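Local coordinates for protein 7,8-dihydro-6-hydroxymethylpterin pyrophosphokinase-dihydropteroate synthase (Plasmodium falciparum, PDB 6JWY) that probably catalyses two successive steps of folate synthesis, pyrophosphorylation of 6-hydroxymethyl-7,8-dihydropterin by ATP and condensation of the resulting diphosphate with 4-aminobenzoate to 7,8-dihydropteroate, at residues Ala18-Gly23 with Val168-Phe173; Ala426-Ile431 with Lys476-Ile481; Asp545-Asp550 with Ile588-Asn593. The protein carries 1 engineered substitution. All coordinates share one frame; numbering follows the deposited sequence.

Contact 1. Residues Ala18-Gly23 with Val168-Phe173; sequences AVLNLG and VVVKTF
Ala18, Val19 and Leu20 pair antiparallel with Val170, Val169 and Val168, the two strand segments running at 141° to each other. The hydrogen-bonded pair Ala18-Val170 is closed by two nearly straight bonds, Ala18 N to Val170 O at 2.9 Å and Val170 N to Ala18 O at 2.8 Å. The pair Leu20-Val168 is less even: Leu20 N meets Val168 O in the carbonyl plane at 2.8 Å, whereas Val168 N reaches Leu20 O at 3.2 Å from above that carbonyl's plane. Between them lies the non-hydrogen-bonded pair Val19-Val169, whose CG2 methyls touch at 4.0 Å. On the other face Leu20 CD1 lies 4.0 Å from Val170 CG2, and Leu22 CD1 rests on Val168 CG2 at 3.8 Å. In Val168, CG1 stands anti to the backbone N (chi1 -179°), which turns CG2 to Leu22. These are interior strands of the antiparallel sheet of the pyrophosphokinase part, with strand 208-214, which carries the magnesium ligands Asp208 and Asp210, beyond strand 16-24, and strand 46-57 beyond strand 163-172. Helix 30-44 packs on the Leu22, Val168 and Val170 face, and helix 327-336 on the Val19 and Val169 face.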
ATOM      1  N   ALA A  18     -22.249 -27.208  24.404  1.00 23.73           N
ATOM      2  CA  ALA A  18     -23.242 -26.677  23.485  1.00 22.93           C
ATOM      3  C   ALA A  18     -22.652 -25.499  22.713  1.00 23.37           C
ATOM      4  O   ALA A  18     -21.847 -24.719  23.250  1.00 23.27           O
ATOM      5  CB  ALA A  18     -24.496 -26.287  24.228  1.00 21.33           C
ATOM      6  N   VAL A  19     -23.077 -25.387  21.448  1.00 20.81           N
ATOM      7  CA  VAL A  19     -22.598 -24.325  20.584  1.00 19.73           C
ATOM      8  C   VAL A  19     -23.794 -23.470  20.210  1.00 18.98           C
ATOM      9  O   VAL A  19     -24.785 -23.994  19.732  1.00 18.48           O
ATOM     10  CB  VAL A  19     -21.873 -24.915  19.363  1.00 19.58           C
ATOM     11  CG1 VAL A  19     -21.486 -23.834  18.373  1.00 18.59           C
ATOM     12  CG2 VAL A  19     -20.639 -25.714  19.795  1.00 18.33           C
ATOM     13  N   LEU A  20     -23.720 -22.167  20.493  1.00 20.30           N
ATOM     14  CA  LEU A  20     -24.892 -21.317  20.341  1.00 21.78           C
ATOM     15  C   LEU A  20     -24.645 -20.307  19.233  1.00 23.07           C
ATOM     16  O   LEU A  20     -23.491 -20.072  18.908  1.00 25.89           O
ATOM     17  CB  LEU A  20     -25.230 -20.601  21.654  1.00 19.83           C
ATOM     18  CG  LEU A  20     -25.534 -21.488  22.861  1.00 20.49           C
ATOM     19  CD1 LEU A  20     -26.198 -20.672  23.968  1.00 19.73           C
ATOM     20  CD2 LEU A  20     -26.379 -22.699  22.483  1.00 19.76           C
ATOM     21  N   ASN A  21     -25.735 -19.738  18.687  1.00 22.34           N
ATOM     22  CA  ASN A  21     -25.710 -18.658  17.722  1.00 22.22           C
ATOM     23  C   ASN A  21     -26.534 -17.515  18.298  1.00 23.37           C
ATOM     24  O   ASN A  21     -27.618 -17.719  18.828  1.00 23.66           O
ATOM     25  CB  ASN A  21     -26.285 -19.119  16.383  1.00 24.70           C
ATOM     26  CG  ASN A  21     -26.093 -18.147  15.235  1.00 26.88           C
ATOM     27  OD1 ASN A  21     -25.022 -18.066  14.639  1.00 28.78           O
ATOM     28  ND2 ASN A  21     -27.141 -17.420  14.891  1.00 27.91           N
ATOM     29  N   LEU A  22     -25.998 -16.301  18.226  1.00 25.04           N
ATOM     30  CA  LEU A  22     -26.701 -15.130  18.718  1.00 25.33           C
ATOM     31  C   LEU A  22     -26.787 -14.150  17.555  1.00 27.89           C
ATOM     32  O   LEU A  22     -25.812 -13.970  16.819  1.00 27.87           O
ATOM     33  CB  LEU A  22     -25.908 -14.523  19.881  1.00 25.22           C
ATOM     34  CG  LEU A  22     -25.959 -15.248  21.229  1.00 25.17           C
ATOM     35  CD1 LEU A  22     -25.350 -16.642  21.149  1.00 25.61           C
ATOM     36  CD2 LEU A  22     -25.231 -14.435  22.286  1.00 23.20           C
ATOM     37  N   GLY A  23     -27.970 -13.555  17.378  1.00 28.25           N
ATOM     38  CA  GLY A  23     -28.159 -12.544  16.357  1.00 29.26           C
ATOM     39  C   GLY A  23     -29.046 -11.406  16.844  1.00 32.06           C
ATOM     40  O   GLY A  23     -29.940 -11.609  17.666  1.00 32.83           O
ATOM     41  N   VAL A 168     -20.888 -18.892  20.321  1.00 18.64           N
ATOM     42  CA  VAL A 168     -20.455 -19.085  21.702  1.00 20.49           C
ATOM     43  C   VAL A 168     -20.341 -20.590  21.927  1.00 19.51           C
ATOM     44  O   VAL A 168     -21.199 -21.347  21.488  1.00 21.66           O
ATOM     45  CB  VAL A 168     -21.500 -18.499  22.680  1.00 20.71           C
ATOM     46  CG1 VAL A 168     -21.086 -18.650  24.121  1.00 25.03           C
ATOM     47  CG2 VAL A 168     -21.808 -17.044  22.403  1.00 22.87           C
ATOM     48  N   VAL A 169     -19.307 -21.028  22.635  1.00 18.34           N
ATOM     49  CA  VAL A 169     -19.336 -22.380  23.164  1.00 18.79           C
ATOM     50  C   VAL A 169     -19.577 -22.319  24.673  1.00 20.30           C
ATOM     51  O   VAL A 169     -18.903 -21.572  25.394  1.00 20.72           O
ATOM     52  CB  VAL A 169     -18.066 -23.170  22.806  1.00 17.43           C
ATOM     53  CG1 VAL A 169     -18.085 -24.585  23.382  1.00 16.62           C
ATOM     54  CG2 VAL A 169     -17.862 -23.208  21.307  1.00 17.01           C
ATOM     55  N   VAL A 170     -20.555 -23.119  25.126  1.00 20.31           N
ATOM     56  CA  VAL A 170     -20.889 -23.195  26.537  1.00 20.60           C
ATOM     57  C   VAL A 170     -20.549 -24.598  27.036  1.00 22.30           C
ATOM     58  O   VAL A 170     -20.931 -25.573  26.396  1.00 21.18           O
ATOM     59  CB  VAL A 170     -22.369 -22.845  26.791  1.00 19.11           C
ATOM     60  CG1 VAL A 170     -22.613 -22.504  28.258  1.00 18.77           C
ATOM     61  CG2 VAL A 170     -22.816 -21.696  25.906  1.00 17.68           C
ATOM     62  N   LYS A 171     -19.793 -24.675  28.146  1.00 24.00           N
ATOM     63  CA  LYS A 171     -19.764 -25.865  28.985  1.00 25.87           C
ATOM     64  C   LYS A 171     -20.953 -25.753  29.936  1.00 26.15           C
ATOM     65  O   LYS A 171     -20.946 -24.900  30.817  1.00 29.55           O
ATOM     66  CB  LYS A 171     -18.456 -25.954  29.778  1.00 26.67           C
ATOM     67  CG  LYS A 171     -18.140 -27.298  30.416  1.00 28.12           C
ATOM     68  CD  LYS A 171     -17.241 -27.189  31.631  1.00 32.15           C
ATOM     69  CE  LYS A 171     -15.772 -27.424  31.342  1.00 34.63           C
ATOM     70  NZ  LYS A 171     -14.886 -26.673  32.262  1.00 35.31           N
ATOM     71  N   THR A 172     -21.985 -26.581  29.713  1.00 24.63           N
ATOM     72  CA  THR A 172     -23.314 -26.345  30.260  1.00 23.62           C
ATOM     73  C   THR A 172     -23.710 -27.487  31.187  1.00 24.80           C
ATOM     74  O   THR A 172     -23.370 -28.648  30.918  1.00 23.23           O
ATOM     75  CB  THR A 172     -24.385 -26.289  29.160  1.00 22.28           C
ATOM     76  OG1 THR A 172     -25.626 -25.970  29.797  1.00 20.98           O
ATOM     77  CG2 THR A 172     -24.521 -27.587  28.397  1.00 20.17           C
ATOM     78  N   PHE A 173     -24.469 -27.123  32.237  1.00 23.62           N
ATOM     79  CA  PHE A 173     -24.972 -28.071  33.218  1.00 25.64           C
ATOM     80  C   PHE A 173     -26.443 -28.359  32.943  1.00 28.69           C
ATOM     81  O   PHE A 173     -27.120 -28.988  33.758  1.00 33.15           O
ATOM     82  CB  PHE A 173     -24.864 -27.503  34.636  1.00 23.26           C
ATOM     83  CG  PHE A 173     -25.278 -26.057  34.727  1.00 22.37           C
ATOM     84  CD1 PHE A 173     -26.597 -25.671  34.533  1.00 21.11           C
ATOM     85  CD2 PHE A 173     -24.335 -25.074  34.996  1.00 21.09           C
ATOM     86  CE1 PHE A 173     -26.959 -24.331  34.597  1.00 21.74           C
ATOM     87  CE2 PHE A 173     -24.702 -23.735  35.052  1.00 20.56           C
ATOM     88  CZ  PHE A 173     -26.012 -23.360  34.854  1.00 20.56           C
TER

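Contact 2. Residues Ala426-Ile431 with Lys476-Ile481; sequences ASVIDI and KPIISI
Four backbone hydrogen bonds join Ser427-Ile431 to Ile478-Ser480 in parallel register. Ile429 turns both N-H and C=O to the partner strand: its N donates to Ile478 O at 2.9 Å, and its O accepts from Ser480 N at 2.9 Å. Ile431 N to Ser480 O, at 2.8 Å and 170° at the hydrogen, continues the ladder, while Ile478 N to Ser427 O is longer, 3.1 Å, with its donor tilted from the carbonyl plane. A water bridges Lys476 O and, weakly, Ser427 O at the start of both strands. The carboxylate of Asp430, beside the side chain of Ser480, forms a salt bridge through OD2 with Arg686 and takes a hydrogen bond from Asn502. The side chain of Asp430 lies about 5 Å from the bound pterin-sulfonamide conjugate, and these partners probably hold the carboxylate in place close to the pterin site. On the same face Val428 CG2 packs at 3.9 Å on Ile478 CB. On the opposite face Ile429 CG1, turned anti to its carbonyl carbon (chi1 -46°), lies alongside Pro477 CB at 3.8 Å, and Ile431 CG2 sits 4.1 Å from Ile481 CB. These are adjacent strands of the TIM barrel of the pterin-binding domain: strand 390-396 flanks 428-432, strand 500-503 flanks 478-482, and helices 411-423 and 448-464 cover the face of Ile429, Ile479, Ile431 and Ile481.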
ATOM      1  N   ALA A 426      -6.504  12.327  19.219  1.00 24.64           N
ATOM      2  CA  ALA A 426      -6.462  10.960  19.734  1.00 26.52           C
ATOM      3  C   ALA A 426      -7.862  10.461  20.087  1.00 25.56           C
ATOM      4  O   ALA A 426      -8.615  11.155  20.748  1.00 29.69           O
ATOM      5  CB  ALA A 426      -5.539  10.868  20.932  1.00 23.58           C
ATOM      6  N   SER A 427      -8.194   9.227  19.708  1.00 26.53           N
ATOM      7  CA  SER A 427      -9.486   8.668  20.086  1.00 27.57           C
ATOM      8  C   SER A 427      -9.372   7.702  21.273  1.00 26.65           C
ATOM      9  O   SER A 427     -10.401   7.283  21.824  1.00 26.36           O
ATOM     10  CB  SER A 427     -10.175   8.017  18.898  1.00 31.22           C
ATOM     11  OG  SER A 427      -9.265   7.203  18.164  1.00 33.38           O
ATOM     12  N   VAL A 428      -8.127   7.339  21.639  1.00 23.11           N
ATOM     13  CA  VAL A 428      -7.829   6.510  22.797  1.00 21.69           C
ATOM     14  C   VAL A 428      -6.658   7.179  23.506  1.00 23.13           C
ATOM     15  O   VAL A 428      -5.700   7.574  22.822  1.00 24.87           O
ATOM     16  CB  VAL A 428      -7.475   5.059  22.394  1.00 21.81           C
ATOM     17  CG1 VAL A 428      -7.090   4.203  23.583  1.00 18.59           C
ATOM     18  CG2 VAL A 428      -8.579   4.363  21.590  1.00 22.54           C
ATOM     19  N   ILE A 429      -6.757   7.325  24.845  1.00 20.03           N
ATOM     20  CA  ILE A 429      -5.629   7.737  25.677  1.00 22.04           C
ATOM     21  C   ILE A 429      -5.067   6.509  26.408  1.00 21.32           C
ATOM     22  O   ILE A 429      -5.806   5.840  27.129  1.00 22.12           O
ATOM     23  CB  ILE A 429      -6.063   8.803  26.720  1.00 22.49           C
ATOM     24  CG1 ILE A 429      -6.929   9.934  26.154  1.00 23.47           C
ATOM     25  CG2 ILE A 429      -4.871   9.332  27.505  1.00 20.43           C
ATOM     26  CD1 ILE A 429      -6.196  10.925  25.270  1.00 26.14           C
ATOM     27  N   ASP A 430      -3.771   6.207  26.260  1.00 20.61           N
ATOM     28  CA  ASP A 430      -3.182   5.100  27.011  1.00 21.26           C
ATOM     29  C   ASP A 430      -2.336   5.688  28.139  1.00 22.08           C
ATOM     30  O   ASP A 430      -1.325   6.333  27.865  1.00 20.48           O
ATOM     31  CB  ASP A 430      -2.369   4.124  26.143  1.00 21.05           C
ATOM     32  CG  ASP A 430      -1.713   2.965  26.907  1.00 25.22           C
ATOM     33  OD1 ASP A 430      -2.462   2.228  27.623  1.00 24.67           O
ATOM     34  OD2 ASP A 430      -0.433   2.781  26.797  1.00 23.64           O
ATOM     35  N   ILE A 431      -2.772   5.462  29.390  1.00 23.30           N
ATOM     36  CA  ILE A 431      -2.159   6.038  30.582  1.00 24.54           C
ATOM     37  C   ILE A 431      -1.362   4.977  31.335  1.00 23.65           C
ATOM     38  O   ILE A 431      -1.808   3.845  31.520  1.00 20.92           O
ATOM     39  CB  ILE A 431      -3.187   6.719  31.522  1.00 27.07           C
ATOM     40  CG1 ILE A 431      -2.496   7.406  32.701  1.00 27.22           C
ATOM     41  CG2 ILE A 431      -4.223   5.739  32.048  1.00 26.20           C
ATOM     42  CD1 ILE A 431      -3.377   8.411  33.399  1.00 30.99           C
ATOM     43  N   LYS A 476     -15.876  11.597  23.899  1.00 42.63           N
ATOM     44  CA  LYS A 476     -15.051  11.160  25.017  1.00 35.73           C
ATOM     45  C   LYS A 476     -14.077  10.087  24.538  1.00 32.40           C
ATOM     46  O   LYS A 476     -14.464   9.133  23.867  1.00 36.16           O
ATOM     47  CB  LYS A 476     -15.915  10.594  26.144  1.00 33.62           C
ATOM     48  CG  LYS A 476     -15.218  10.469  27.495  1.00 31.06           C
ATOM     49  CD  LYS A 476     -16.131   9.827  28.520  1.00 28.72           C
ATOM     50  CE  LYS A 476     -15.501   9.701  29.887  1.00 30.20           C
ATOM     51  NZ  LYS A 476     -16.487   9.267  30.909  1.00 32.46           N
ATOM     52  N   PRO A 477     -12.774  10.211  24.843  1.00 27.40           N
ATOM     53  CA  PRO A 477     -11.824   9.186  24.435  1.00 25.11           C
ATOM     54  C   PRO A 477     -12.089   7.919  25.235  1.00 23.59           C
ATOM     55  O   PRO A 477     -12.629   7.959  26.349  1.00 21.12           O
ATOM     56  CB  PRO A 477     -10.453   9.758  24.810  1.00 24.58           C
ATOM     57  CG  PRO A 477     -10.772  10.762  25.908  1.00 26.89           C
ATOM     58  CD  PRO A 477     -12.146  11.319  25.580  1.00 27.27           C
ATOM     59  N   ILE A 478     -11.733   6.808  24.588  1.00 20.94           N
ATOM     60  CA  ILE A 478     -11.556   5.526  25.231  1.00 18.39           C
ATOM     61  C   ILE A 478     -10.266   5.630  26.035  1.00 17.42           C
ATOM     62  O   ILE A 478      -9.316   6.278  25.588  1.00 16.91           O
ATOM     63  CB  ILE A 478     -11.528   4.448  24.134  1.00 18.17           C
ATOM     64  CG1 ILE A 478     -12.879   4.384  23.408  1.00 16.15           C
ATOM     65  CG2 ILE A 478     -11.104   3.103  24.701  1.00 17.81           C
ATOM     66  CD1 ILE A 478     -12.781   3.876  21.988  1.00 15.75           C
ATOM     67  N   ILE A 479     -10.290   5.060  27.249  1.00 16.11           N
ATOM     68  CA  ILE A 479      -9.172   5.146  28.174  1.00 15.29           C
ATOM     69  C   ILE A 479      -8.621   3.736  28.366  1.00 15.57           C
ATOM     70  O   ILE A 479      -9.349   2.795  28.737  1.00 14.19           O
ATOM     71  CB  ILE A 479      -9.591   5.767  29.534  1.00 14.99           C
ATOM     72  CG1 ILE A 479     -10.344   7.097  29.402  1.00 15.94           C
ATOM     73  CG2 ILE A 479      -8.414   5.887  30.480  1.00 13.02           C
ATOM     74  CD1 ILE A 479      -9.454   8.298  29.101  1.00 16.50           C
ATOM     75  N   SER A 480      -7.321   3.615  28.097  1.00 16.10           N
ATOM     76  CA  SER A 480      -6.634   2.384  28.403  1.00 17.17           C
ATOM     77  C   SER A 480      -5.578   2.672  29.464  1.00 16.35           C
ATOM     78  O   SER A 480      -4.937   3.726  29.440  1.00 15.53           O
ATOM     79  CB  SER A 480      -6.108   1.722  27.143  1.00 19.64           C
ATOM     80  OG  SER A 480      -4.702   1.872  26.961  1.00 24.18           O
ATOM     81  N   ILE A 481      -5.443   1.732  30.399  1.00 14.83           N
ATOM     82  CA  ILE A 481      -4.396   1.806  31.400  1.00 13.69           C
ATOM     83  C   ILE A 481      -3.327   0.746  31.123  1.00 13.73           C
ATOM     84  O   ILE A 481      -3.609  -0.450  31.053  1.00 12.06           O
ATOM     85  CB  ILE A 481      -4.961   1.750  32.838  1.00 13.63           C
ATOM     86  CG1 ILE A 481      -3.836   1.938  33.870  1.00 13.09           C
ATOM     87  CG2 ILE A 481      -5.797   0.495  33.065  1.00 12.45           C
ATOM     88  CD1 ILE A 481      -4.285   2.072  35.275  1.00 12.63           C
TER
HETATM   89  O   HOH W   1     -13.621   7.858  21.239  1.00 36.52           O

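Contact 3. Residues Asp545-Asp550 with Ile588-Asn593; sequences DNLVYD and IKLLQN
Leu547 and Val548 of helix 547-564 press against Lys589, Leu590 and Asn593 at the end of helix 584-592. Leu547 CD2 touches Lys589 CB at 3.9 Å and Leu590 CG at 4.0 Å, the leucine and lysine running antiparallel alongside one another. Leu590 reaches back with CD2, which lies 4.2 Å from Val548 CA. The CG2 methyl of Val548 meets the amide end of Asn593 (ND2 at 3.7 Å) and the aliphatic CD of Lys589 (4.0 Å); the valine lies across the asparagine, roughly perpendicular. Both helices belong to the outer layer of the TIM barrel, and strand 572-575 intervenes between them in the chain. Asn593 is the first residue to leave helical geometry, and its ND2 donates to Lys589 O at 2.7 Å in the carbonyl plane. This bond holds the amide that Val548 packs on, while Asn593 N, at 3.3 Å, shares the same acceptor. In the 545-550 segment Asn546 N donates to Asp550 OD2 at 2.9 Å. Farther out, Asp715 O of the second subunit accepts a hydrogen bond from Asn546 ND2 and its Ser712 packs on Asn593, both in an apparently vector-derived C-terminal tail; Gln592 packs on Ile703 of that subunit.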
ATOM      1  N   ASP A 545      13.544 -18.942  16.762  1.00 26.19           N
ATOM      2  CA  ASP A 545      13.653 -19.874  15.660  1.00 27.28           C
ATOM      3  C   ASP A 545      12.938 -19.340  14.425  1.00 28.91           C
ATOM      4  O   ASP A 545      13.401 -19.561  13.314  1.00 34.01           O
ATOM      5  CB  ASP A 545      13.086 -21.238  16.044  1.00 28.43           C
ATOM      6  CG  ASP A 545      13.907 -21.925  17.123  1.00 33.05           C
ATOM      7  OD1 ASP A 545      15.010 -21.399  17.471  1.00 34.54           O
ATOM      8  OD2 ASP A 545      13.433 -22.968  17.637  1.00 35.79           O
ATOM      9  N   ASN A 546      11.764 -18.725  14.624  1.00 27.21           N
ATOM     10  CA  ASN A 546      10.947 -18.184  13.552  1.00 24.46           C
ATOM     11  C   ASN A 546      10.224 -16.970  14.131  1.00 23.94           C
ATOM     12  O   ASN A 546       9.022 -17.022  14.412  1.00 26.28           O
ATOM     13  CB  ASN A 546      10.037 -19.266  12.966  1.00 25.13           C
ATOM     14  CG  ASN A 546       9.250 -18.860  11.731  1.00 27.78           C
ATOM     15  OD1 ASN A 546       9.315 -17.713  11.273  1.00 30.33           O
ATOM     16  ND2 ASN A 546       8.467 -19.790  11.196  1.00 26.30           N
ATOM     17  N   LEU A 547      11.001 -15.898  14.335  1.00 20.84           N
ATOM     18  CA  LEU A 547      10.591 -14.654  14.963  1.00 19.44           C
ATOM     19  C   LEU A 547       9.115 -14.373  14.701  1.00 20.41           C
ATOM     20  O   LEU A 547       8.335 -14.233  15.644  1.00 22.89           O
ATOM     21  CB  LEU A 547      11.454 -13.514  14.414  1.00 18.10           C
ATOM     22  CG  LEU A 547      11.083 -12.095  14.856  1.00 18.10           C
ATOM     23  CD1 LEU A 547      11.464 -11.843  16.310  1.00 17.15           C
ATOM     24  CD2 LEU A 547      11.766 -11.054  13.986  1.00 17.17           C
ATOM     25  N   VAL A 548       8.745 -14.288  13.420  1.00 18.17           N
ATOM     26  CA  VAL A 548       7.448 -13.741  13.059  1.00 17.35           C
ATOM     27  C   VAL A 548       6.348 -14.672  13.556  1.00 18.09           C
ATOM     28  O   VAL A 548       5.339 -14.198  14.064  1.00 20.33           O
ATOM     29  CB  VAL A 548       7.326 -13.464  11.547  1.00 15.95           C
ATOM     30  CG1 VAL A 548       5.888 -13.394  11.077  1.00 14.32           C
ATOM     31  CG2 VAL A 548       8.158 -12.286  11.071  1.00 14.25           C
ATOM     32  N   TYR A 549       6.525 -15.989  13.403  1.00 19.18           N
ATOM     33  CA  TYR A 549       5.436 -16.909  13.726  1.00 18.44           C
ATOM     34  C   TYR A 549       5.516 -17.315  15.191  1.00 18.27           C
ATOM     35  O   TYR A 549       4.493 -17.654  15.783  1.00 18.15           O
ATOM     36  CB  TYR A 549       5.306 -18.060  12.713  1.00 18.79           C
ATOM     37  CG  TYR A 549       4.798 -17.609  11.365  1.00 18.06           C
ATOM     38  CD1 TYR A 549       5.674 -17.007  10.467  1.00 18.54           C
ATOM     39  CD2 TYR A 549       3.454 -17.705  11.011  1.00 17.43           C
ATOM     40  CE1 TYR A 549       5.241 -16.521   9.247  1.00 17.51           C
ATOM     41  CE2 TYR A 549       2.994 -17.219   9.791  1.00 18.27           C
ATOM     42  CZ  TYR A 549       3.897 -16.617   8.919  1.00 20.13           C
ATOM     43  OH  TYR A 549       3.523 -16.102   7.705  1.00 24.77           O
ATOM     44  N   ASP A 550       6.709 -17.216  15.791  1.00 18.21           N
ATOM     45  CA  ASP A 550       6.802 -17.541  17.210  1.00 20.60           C
ATOM     46  C   ASP A 550       5.917 -16.558  17.982  1.00 22.76           C
ATOM     47  O   ASP A 550       5.072 -16.946  18.808  1.00 22.59           O
ATOM     48  CB  ASP A 550       8.237 -17.462  17.739  1.00 20.84           C
ATOM     49  CG  ASP A 550       9.232 -18.443  17.121  1.00 23.43           C
ATOM     50  OD1 ASP A 550       8.807 -19.523  16.639  1.00 24.37           O
ATOM     51  OD2 ASP A 550      10.442 -18.117  17.118  1.00 24.63           O
ATOM     52  N   ILE A 588      12.257  -4.355  12.867  1.00 22.40           N
ATOM     53  CA  ILE A 588      11.903  -3.984  11.504  1.00 24.15           C
ATOM     54  C   ILE A 588      11.232  -5.176  10.828  1.00 23.14           C
ATOM     55  O   ILE A 588      10.230  -5.030  10.127  1.00 24.61           O
ATOM     56  CB  ILE A 588      13.084  -3.386  10.696  1.00 25.41           C
ATOM     57  CG1 ILE A 588      12.932  -1.875  10.548  1.00 27.92           C
ATOM     58  CG2 ILE A 588      13.156  -3.999   9.301  1.00 27.58           C
ATOM     59  CD1 ILE A 588      12.936  -1.124  11.855  1.00 29.22           C
ATOM     60  N   LYS A 589      11.786  -6.358  11.083  1.00 22.29           N
ATOM     61  CA  LYS A 589      11.354  -7.586  10.438  1.00 22.93           C
ATOM     62  C   LYS A 589       9.910  -7.882  10.815  1.00 21.48           C
ATOM     63  O   LYS A 589       9.188  -8.475  10.023  1.00 24.40           O
ATOM     64  CB  LYS A 589      12.211  -8.762  10.910  1.00 24.12           C
ATOM     65  CG  LYS A 589      12.562  -9.767   9.830  1.00 25.03           C
ATOM     66  CD  LYS A 589      11.589 -10.878   9.693  1.00 27.13           C
ATOM     67  CE  LYS A 589      12.158 -12.018   8.871  1.00 29.16           C
ATOM     68  NZ  LYS A 589      13.029 -12.882   9.715  1.00 36.79           N
ATOM     69  N   LEU A 590       9.516  -7.498  12.031  1.00 18.80           N
ATOM     70  CA  LEU A 590       8.173  -7.786  12.496  1.00 17.38           C
ATOM     71  C   LEU A 590       7.215  -6.837  11.784  1.00 16.92           C
ATOM     72  O   LEU A 590       6.072  -7.189  11.512  1.00 17.38           O
ATOM     73  CB  LEU A 590       8.133  -7.601  14.015  1.00 16.63           C
ATOM     74  CG  LEU A 590       8.639  -8.785  14.849  1.00 15.91           C
ATOM     75  CD1 LEU A 590       8.877  -8.351  16.281  1.00 14.72           C
ATOM     76  CD2 LEU A 590       7.655  -9.959  14.824  1.00 15.13           C
ATOM     77  N   LEU A 591       7.721  -5.646  11.433  1.00 17.34           N
ATOM     78  CA  LEU A 591       6.903  -4.653  10.755  1.00 17.60           C
ATOM     79  C   LEU A 591       6.816  -5.001   9.279  1.00 17.21           C
ATOM     80  O   LEU A 591       5.741  -4.913   8.707  1.00 17.85           O
ATOM     81  CB  LEU A 591       7.483  -3.253  10.932  1.00 17.98           C
ATOM     82  CG  LEU A 591       7.001  -2.442  12.128  1.00 17.95           C
ATOM     83  CD1 LEU A 591       7.801  -1.147  12.182  1.00 17.24           C
ATOM     84  CD2 LEU A 591       5.507  -2.150  12.016  1.00 17.25           C
ATOM     85  N   GLN A 592       7.921  -5.441   8.681  1.00 17.40           N
ATOM     86  CA  GLN A 592       7.834  -5.901   7.301  1.00 19.30           C
ATOM     87  C   GLN A 592       6.764  -6.976   7.131  1.00 20.39           C
ATOM     88  O   GLN A 592       6.135  -7.044   6.084  1.00 22.57           O
ATOM     89  CB  GLN A 592       9.157  -6.478   6.823  1.00 20.94           C
ATOM     90  CG  GLN A 592      10.298  -5.487   6.933  1.00 25.44           C
ATOM     91  CD  GLN A 592      11.610  -6.090   6.518  1.00 28.11           C
ATOM     92  OE1 GLN A 592      11.762  -7.305   6.456  1.00 32.27           O
ATOM     93  NE2 GLN A 592      12.575  -5.234   6.226  1.00 33.32           N
ATOM     94  N   ASN A 593       6.558  -7.828   8.143  1.00 20.46           N
ATOM     95  CA  ASN A 593       5.636  -8.942   7.993  1.00 19.87           C
ATOM     96  C   ASN A 593       4.379  -8.729   8.823  1.00 18.71           C
ATOM     97  O   ASN A 593       3.772  -9.692   9.269  1.00 17.61           O
ATOM     98  CB  ASN A 593       6.239 -10.259   8.485  1.00 21.16           C
ATOM     99  CG  ASN A 593       7.439 -10.680   7.678  1.00 19.93           C
ATOM    100  OD1 ASN A 593       7.300 -11.450   6.722  1.00 19.72           O
ATOM    101  ND2 ASN A 593       8.601 -10.163   8.048  1.00 18.57           N
TER

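How the contacts relate
Contacts 1 and 2 are both buried strand pairings, but they belong to different enzymes of the fused chain, on opposite sides of its centre, about 33 Å apart between centres. Contact 1 is antiparallel and its side chains are almost wholly aliphatic. Contact 2 is parallel; one face is isoleucine-rich and turned to helices, the other mixes Val428 and Ile478 with Asp430 and Ser480, near the pterin ligand. Contact 3 shares the TIM barrel with contact 2, its nearest atoms about 17 Å away, yet lies in the helical layer. It relies on side-chain packing across the helices, with hydrogen bonds inside each segment, and borders the second subunit, which touches neither contact 1 nor contact 2.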